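Local structure of glycoside hydrolase family 16 protein (Bacteroides ovatus, 7KR6) at residues Cys142-Met156 / Phe232-Gly246. The protein probably hydrolyses O-glycosidic bonds of mixed-linkage beta-glucans as an endo-glucanase of glycoside hydrolase family 16. The protein carries 1 engineered substitution. Residues are numbered along the deposited sequence; the frame is centred on the assembly and turned at random.
Engineered in segment 142-156: Ala-149 (natural residue Glu). With G2F (2-deoxy-2-fluoro-alpha-D-glucopyranose), chain C.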
loop_
_atom_site.group_PDB
_atom_site.type_symbol
_atom_site.label_atom_id
_atom_site.label_comp_id
_atom_site.label_asym_id
_atom_site.label_seq_id
_atom_site.Cartn_x
_atom_site.Cartn_y
_atom_site.Cartn_z
ATOM N N CYS A 142 -15.966 -5.527 9.680
ATOM C CA CYS A 142 -16.968 -6.025 8.711
ATOM C C CYS A 142 -16.267 -6.643 7.496
ATOM O O CYS A 142 -16.900 -7.417 6.813
ATOM C CB CYS A 142 -17.888 -4.916 8.261
ATOM S SG CYS A 142 -17.004 -3.473 7.613
ATOM N N GLY A 143 -14.978 -6.331 7.289
ATOM C CA GLY A 143 -14.253 -6.765 6.087
ATOM C C GLY A 143 -14.538 -5.821 4.934
ATOM O O GLY A 143 -15.644 -5.262 4.825
ATOM N N GLU A 144 -13.538 -5.598 4.088
ATOM C CA GLU A 144 -13.688 -4.750 2.906
ATOM C C GLU A 144 -12.906 -5.400 1.756
ATOM O O GLU A 144 -11.717 -5.826 1.966
ATOM C CB GLU A 144 -13.162 -3.346 3.157
ATOM C CG GLU A 144 -13.635 -2.308 2.176
ATOM C CD GLU A 144 -12.531 -1.581 1.440
ATOM O OE1 GLU A 144 -12.486 -0.332 1.531
ATOM O OE2 GLU A 144 -11.663 -2.272 0.841
ATOM N N ILE A 145 -13.548 -5.488 0.605
ATOM C CA ILE A 145 -12.896 -5.892 -0.672
ATOM C C ILE A 145 -12.971 -4.693 -1.594
ATOM O O ILE A 145 -14.070 -4.274 -1.939
ATOM C CB ILE A 145 -13.535 -7.121 -1.323
ATOM C CG1 ILE A 145 -13.668 -8.287 -0.346
ATOM C CG2 ILE A 145 -12.725 -7.482 -2.539
ATOM C CD1 ILE A 145 -14.548 -9.373 -0.879
ATOM N N ASP A 146 -11.812 -4.144 -1.930
ATOM C CA ASP A 146 -11.701 -3.059 -2.916
ATOM C C ASP A 146 -11.416 -3.742 -4.242
ATOM O O ASP A 146 -10.274 -4.073 -4.502
ATOM C CB ASP A 146 -10.718 -2.014 -2.452
ATOM C CG ASP A 146 -10.705 -0.769 -3.274
ATOM O OD1 ASP A 146 -11.679 -0.558 -4.055
ATOM O OD2 ASP A 146 -9.727 0.027 -2.990
ATOM N N ILE A 147 -12.457 -3.937 -5.058
ATOM C CA ILE A 147 -12.311 -4.707 -6.313
ATOM C C ILE A 147 -11.444 -3.868 -7.267
ATOM O O ILE A 147 -10.467 -4.376 -7.835
ATOM C CB ILE A 147 -13.663 -5.062 -6.949
ATOM C CG1 ILE A 147 -14.494 -5.972 -6.044
ATOM C CG2 ILE A 147 -13.453 -5.691 -8.312
ATOM C CD1 ILE A 147 -15.912 -6.117 -6.483
ATOM N N MET A 148 -11.811 -2.613 -7.393
ATOM C CA MET A 148 -11.050 -1.681 -8.252
ATOM C C MET A 148 -11.128 -0.305 -7.616
ATOM O O MET A 148 -12.185 0.119 -7.183
ATOM C CB MET A 148 -11.665 -1.669 -9.657
ATOM C CG MET A 148 -11.145 -0.595 -10.643
ATOM S SD MET A 148 -11.790 1.071 -10.402
ATOM C CE MET A 148 -13.489 0.896 -10.951
ATOM N N ALA A 149 -9.995 0.382 -7.618
ATOM C CA ALA A 149 -9.906 1.820 -7.384
ATOM C C ALA A 149 -8.875 2.367 -8.355
ATOM O O ALA A 149 -7.908 1.668 -8.665
ATOM C CB ALA A 149 -9.515 2.113 -5.981
ATOM N N MET A 150 -9.115 3.574 -8.831
ATOM C CA MET A 150 -8.060 4.320 -9.582
ATOM C C MET A 150 -7.867 5.658 -8.897
ATOM O O MET A 150 -8.681 6.076 -8.053
ATOM C CB MET A 150 -8.448 4.499 -11.046
ATOM C CG MET A 150 -8.609 3.182 -11.741
ATOM S SD MET A 150 -8.720 3.251 -13.527
ATOM C CE MET A 150 -6.977 3.401 -13.927
ATOM N N GLY A 151 -6.769 6.331 -9.226
ATOM C CA GLY A 151 -6.528 7.673 -8.662
ATOM C C GLY A 151 -5.364 7.702 -7.686
ATOM O O GLY A 151 -5.138 8.759 -7.066
ATOM N N GLU A 152 -4.657 6.594 -7.442
ATOM C CA GLU A 152 -3.636 6.547 -6.359
ATOM C C GLU A 152 -2.507 7.552 -6.621
ATOM O O GLU A 152 -2.155 7.755 -7.804
ATOM C CB GLU A 152 -3.080 5.133 -6.223
ATOM C CG GLU A 152 -2.388 4.862 -4.895
ATOM C CD GLU A 152 -0.882 5.091 -4.917
ATOM O OE1 GLU A 152 -0.323 5.431 -3.890
ATOM O OE2 GLU A 152 -0.291 5.019 -6.004
ATOM N N GLN A 153 -1.961 8.126 -5.541
ATOM C CA GLN A 153 -0.840 9.124 -5.546
ATOM C C GLN A 153 0.253 8.717 -6.557
ATOM O O GLN A 153 0.664 9.568 -7.361
ATOM C CB GLN A 153 -0.252 9.208 -4.133
ATOM C CG GLN A 153 0.909 10.177 -3.964
ATOM C CD GLN A 153 1.287 10.356 -2.505
ATOM O OE1 GLN A 153 0.529 10.046 -1.604
ATOM N NE2 GLN A 153 2.464 10.890 -2.264
ATOM N N SER A 154 0.760 7.495 -6.505
ATOM C CA SER A 154 1.969 7.114 -7.308
ATOM C C SER A 154 1.642 7.089 -8.808
ATOM O O SER A 154 2.543 7.414 -9.618
ATOM C CB SER A 154 2.576 5.791 -6.856
ATOM O OG SER A 154 1.768 4.710 -7.297
ATOM N N GLY A 155 0.379 6.834 -9.183
ATOM C CA GLY A 155 -0.091 6.850 -10.581
ATOM C C GLY A 155 0.183 8.199 -11.221
ATOM O O GLY A 155 0.475 8.238 -12.429
ATOM N N MET A 156 0.090 9.265 -10.430
ATOM C CA MET A 156 0.434 10.626 -10.883
ATOM C C MET A 156 1.946 10.861 -10.664
ATOM O O MET A 156 2.356 11.919 -11.204
ATOM C CB MET A 156 -0.399 11.680 -10.146
ATOM C CG MET A 156 -1.932 11.549 -10.414
ATOM S SD MET A 156 -2.853 12.562 -9.278
ATOM C CE MET A 156 -2.973 11.436 -7.903
ATOM N N PHE A 232 -21.474 -10.204 1.797
ATOM C CA PHE A 232 -20.961 -8.831 1.558
ATOM C C PHE A 232 -21.963 -8.103 0.677
ATOM O O PHE A 232 -22.495 -8.726 -0.247
ATOM C CB PHE A 232 -19.585 -8.899 0.892
ATOM C CG PHE A 232 -18.396 -9.002 1.807
ATOM C CD1 PHE A 232 -18.237 -10.082 2.669
ATOM C CD2 PHE A 232 -17.385 -8.050 1.783
ATOM C CE1 PHE A 232 -17.116 -10.184 3.490
ATOM C CE2 PHE A 232 -16.294 -8.146 2.627
ATOM C CZ PHE A 232 -16.126 -9.230 3.444
ATOM N N TYR A 233 -22.149 -6.810 0.922
ATOM C CA TYR A 233 -22.904 -5.902 0.036
ATOM C C TYR A 233 -21.954 -5.044 -0.812
ATOM O O TYR A 233 -20.722 -5.107 -0.646
ATOM C CB TYR A 233 -23.802 -5.013 0.880
ATOM C CG TYR A 233 -23.116 -4.080 1.840
ATOM C CD1 TYR A 233 -22.692 -2.804 1.446
ATOM C CD2 TYR A 233 -22.872 -4.428 3.148
ATOM C CE1 TYR A 233 -22.105 -1.914 2.331
ATOM C CE2 TYR A 233 -22.291 -3.548 4.038
ATOM C CZ TYR A 233 -21.870 -2.288 3.630
ATOM O OH TYR A 233 -21.314 -1.417 4.502
ATOM N N ILE A 234 -22.561 -4.321 -1.725
ATOM C CA ILE A 234 -21.847 -3.648 -2.852
ATOM C C ILE A 234 -21.859 -2.158 -2.628
ATOM O O ILE A 234 -22.876 -1.593 -2.164
ATOM C CB ILE A 234 -22.481 -4.041 -4.195
ATOM C CG1 ILE A 234 -22.545 -5.546 -4.392
ATOM C CG2 ILE A 234 -21.763 -3.369 -5.362
ATOM C CD1 ILE A 234 -23.598 -6.020 -5.387
ATOM N N LEU A 235 -20.747 -1.516 -2.984
ATOM C CA LEU A 235 -20.645 -0.057 -2.984
ATOM C C LEU A 235 -20.023 0.429 -4.281
ATOM O O LEU A 235 -19.188 -0.286 -4.878
ATOM C CB LEU A 235 -19.798 0.496 -1.840
ATOM C CG LEU A 235 -20.207 0.062 -0.436
ATOM C CD1 LEU A 235 -19.369 -1.104 0.037
ATOM C CD2 LEU A 235 -20.091 1.219 0.505
ATOM N N PHE A 236 -20.476 1.624 -4.685
ATOM C CA PHE A 236 -19.836 2.438 -5.762
ATOM C C PHE A 236 -19.707 3.863 -5.264
ATOM O O PHE A 236 -20.638 4.402 -4.647
ATOM C CB PHE A 236 -20.650 2.472 -7.057
ATOM C CG PHE A 236 -20.850 1.154 -7.764
ATOM C CD1 PHE A 236 -19.921 0.619 -8.634
ATOM C CD2 PHE A 236 -22.044 0.471 -7.576
ATOM C CE1 PHE A 236 -20.174 -0.569 -9.311
ATOM C CE2 PHE A 236 -22.265 -0.747 -8.190
ATOM C CZ PHE A 236 -21.337 -1.263 -9.066
ATOM N N ASN A 237 -18.594 4.521 -5.579
ATOM C CA ASN A 237 -18.463 5.948 -5.167
ATOM C C ASN A 237 -17.441 6.627 -6.052
ATOM O O ASN A 237 -16.604 5.928 -6.678
ATOM C CB ASN A 237 -18.029 6.115 -3.715
ATOM C CG ASN A 237 -16.608 5.654 -3.507
ATOM O OD1 ASN A 237 -16.303 4.450 -3.645
ATOM N ND2 ASN A 237 -15.683 6.614 -3.448
ATOM N N LEU A 238 -17.559 7.941 -6.117
ATOM C CA LEU A 238 -16.535 8.799 -6.766
ATOM C C LEU A 238 -16.078 9.774 -5.689
ATOM O O LEU A 238 -16.731 10.815 -5.443
ATOM C CB LEU A 238 -17.096 9.453 -8.032
ATOM C CG LEU A 238 -16.163 10.442 -8.742
ATOM C CD1 LEU A 238 -14.888 9.758 -9.205
ATOM C CD2 LEU A 238 -16.873 10.972 -9.957
ATOM N N ALA A 239 -14.956 9.452 -5.039
ATOM C CA ALA A 239 -14.365 10.343 -4.028
ATOM C C ALA A 239 -13.540 11.388 -4.781
ATOM O O ALA A 239 -13.167 11.132 -5.948
ATOM C CB ALA A 239 -13.541 9.584 -3.018
ATOM N N VAL A 240 -13.371 12.539 -4.133
ATOM C CA VAL A 240 -12.478 13.626 -4.625
ATOM C C VAL A 240 -11.448 13.933 -3.542
ATOM O O VAL A 240 -11.810 14.353 -2.388
ATOM C CB VAL A 240 -13.309 14.864 -4.995
ATOM C CG1 VAL A 240 -12.434 15.922 -5.637
ATOM C CG2 VAL A 240 -14.490 14.506 -5.877
ATOM N N GLY A 241 -10.157 13.769 -3.877
ATOM C CA GLY A 241 -9.101 13.830 -2.867
ATOM C C GLY A 241 -9.189 12.701 -1.857
ATOM O O GLY A 241 -10.012 11.803 -2.039
ATOM N N GLY A 242 -8.432 12.821 -0.793
ATOM C CA GLY A 242 -8.235 11.751 0.185
ATOM C C GLY A 242 -6.791 11.285 0.189
ATOM O O GLY A 242 -6.081 11.398 -0.830
ATOM N N ALA A 243 -6.391 10.644 1.276
ATOM C CA ALA A 243 -4.995 10.210 1.485
ATOM C C ALA A 243 -4.513 9.321 0.335
ATOM O O ALA A 243 -3.368 9.460 -0.076
ATOM C CB ALA A 243 -4.835 9.481 2.768
ATOM N N PHE A 244 -5.374 8.437 -0.171
ATOM C CA PHE A 244 -5.044 7.530 -1.285
ATOM C C PHE A 244 -4.496 8.296 -2.476
ATOM O O PHE A 244 -3.573 7.790 -3.153
ATOM C CB PHE A 244 -6.310 6.759 -1.619
ATOM C CG PHE A 244 -6.198 5.815 -2.774
ATOM C CD1 PHE A 244 -5.640 4.557 -2.598
ATOM C CD2 PHE A 244 -6.724 6.171 -3.987
ATOM C CE1 PHE A 244 -5.607 3.653 -3.656
ATOM C CE2 PHE A 244 -6.721 5.258 -5.028
ATOM C CZ PHE A 244 -6.151 4.009 -4.861
ATOM N N THR A 245 -5.051 9.472 -2.737
ATOM C CA THR A 245 -4.706 10.271 -3.943
ATOM C C THR A 245 -3.483 11.163 -3.644
ATOM O O THR A 245 -2.900 11.688 -4.609
ATOM C CB THR A 245 -5.853 11.174 -4.364
ATOM O OG1 THR A 245 -5.985 12.256 -3.430
ATOM C CG2 THR A 245 -7.188 10.471 -4.507
ATOM N N GLY A 246 -3.140 11.292 -2.376
ATOM C CA GLY A 246 -2.119 12.211 -1.862
ATOM C C GLY A 246 -2.547 13.664 -1.882
ATOM O O GLY A 246 -1.708 14.515 -1.494
HETATM C C1 G2F C . -11.404 0.440 1.017
HETATM C C2 G2F C . -11.075 1.420 2.091
HETATM C C3 G2F C . -12.158 2.467 2.244
HETATM C C4 G2F C . -12.307 3.174 0.920
HETATM C C5 G2F C . -12.717 2.088 -0.123
HETATM C C6 G2F C . -13.019 2.565 -1.524
HETATM O O3 G2F C . -11.831 3.363 3.300
HETATM O O4 G2F C . -13.317 4.232 1.083
HETATM O O5 G2F C . -11.724 1.050 -0.243
HETATM O O6 G2F C . -11.916 3.417 -2.010
HETATM F F2 G2F C . -10.781 0.700 3.289
HETATM O O HOH W 1 -1.513 6.213 -1.793
#
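Phe-244 and Glu-152 form the main side-chain contact. CB of Glu-152 lies over one face of the Phe-244 ring, a CH-pi contact with CB 3.9 Å from the ring centroid. CG of Phe-244 is anti to the backbone N (chi1 178°), which swings the ring across to segment 142-156. Met-150 O sits at the ring edge, in plane. CB of Ala-149, an engineered residue (natural Glu), is 4.0 Å from Phe-244 CZ. The ring also stacks with Trp-126 of the glycan pocket.

At the other end, Ile-145 CG1 meets Phe-232 CE2 at 4.0 Å, the side chains crossing at about a right angle. Glu-144 N lies at the edge of the Phe-232 ring.

Gln-153 N donates to Phe-244 O (2.9 Å, 159° at the hydrogen), on a lone pair. One water donates to both Glu-152 OE1 and Phe-244 O. The bend of Glu-152 at chi2 (-94°) helps bring OE2 to Ser-154, whose N and OG both donate to it. Glu-152 OE2 is also hydrogen-bonded to Gln-164 NE2. Thr-245 CA makes a CA-H...O contact to Gly-151 O at 3.5 Å.

Strand 125-133 pairs with both strands, 144-150 and 232-240, in the family 16 beta-sandwich. Glu-144 OE1 is bonded covalently to C1 of the fluoro-sugar (1.4 Å), as expected for the nucleophile of the family's Glu-x-Asp-x-x-Glu motif. Ala-149 stands at its last Glu, the usual acid/base position. The strand carrying Glu-144 thus meets Phe-232 near its start, while the loop after it meets Phe-244 and Thr-245 through a backbone bond, a CH-pi contact and CA-H...O contacts.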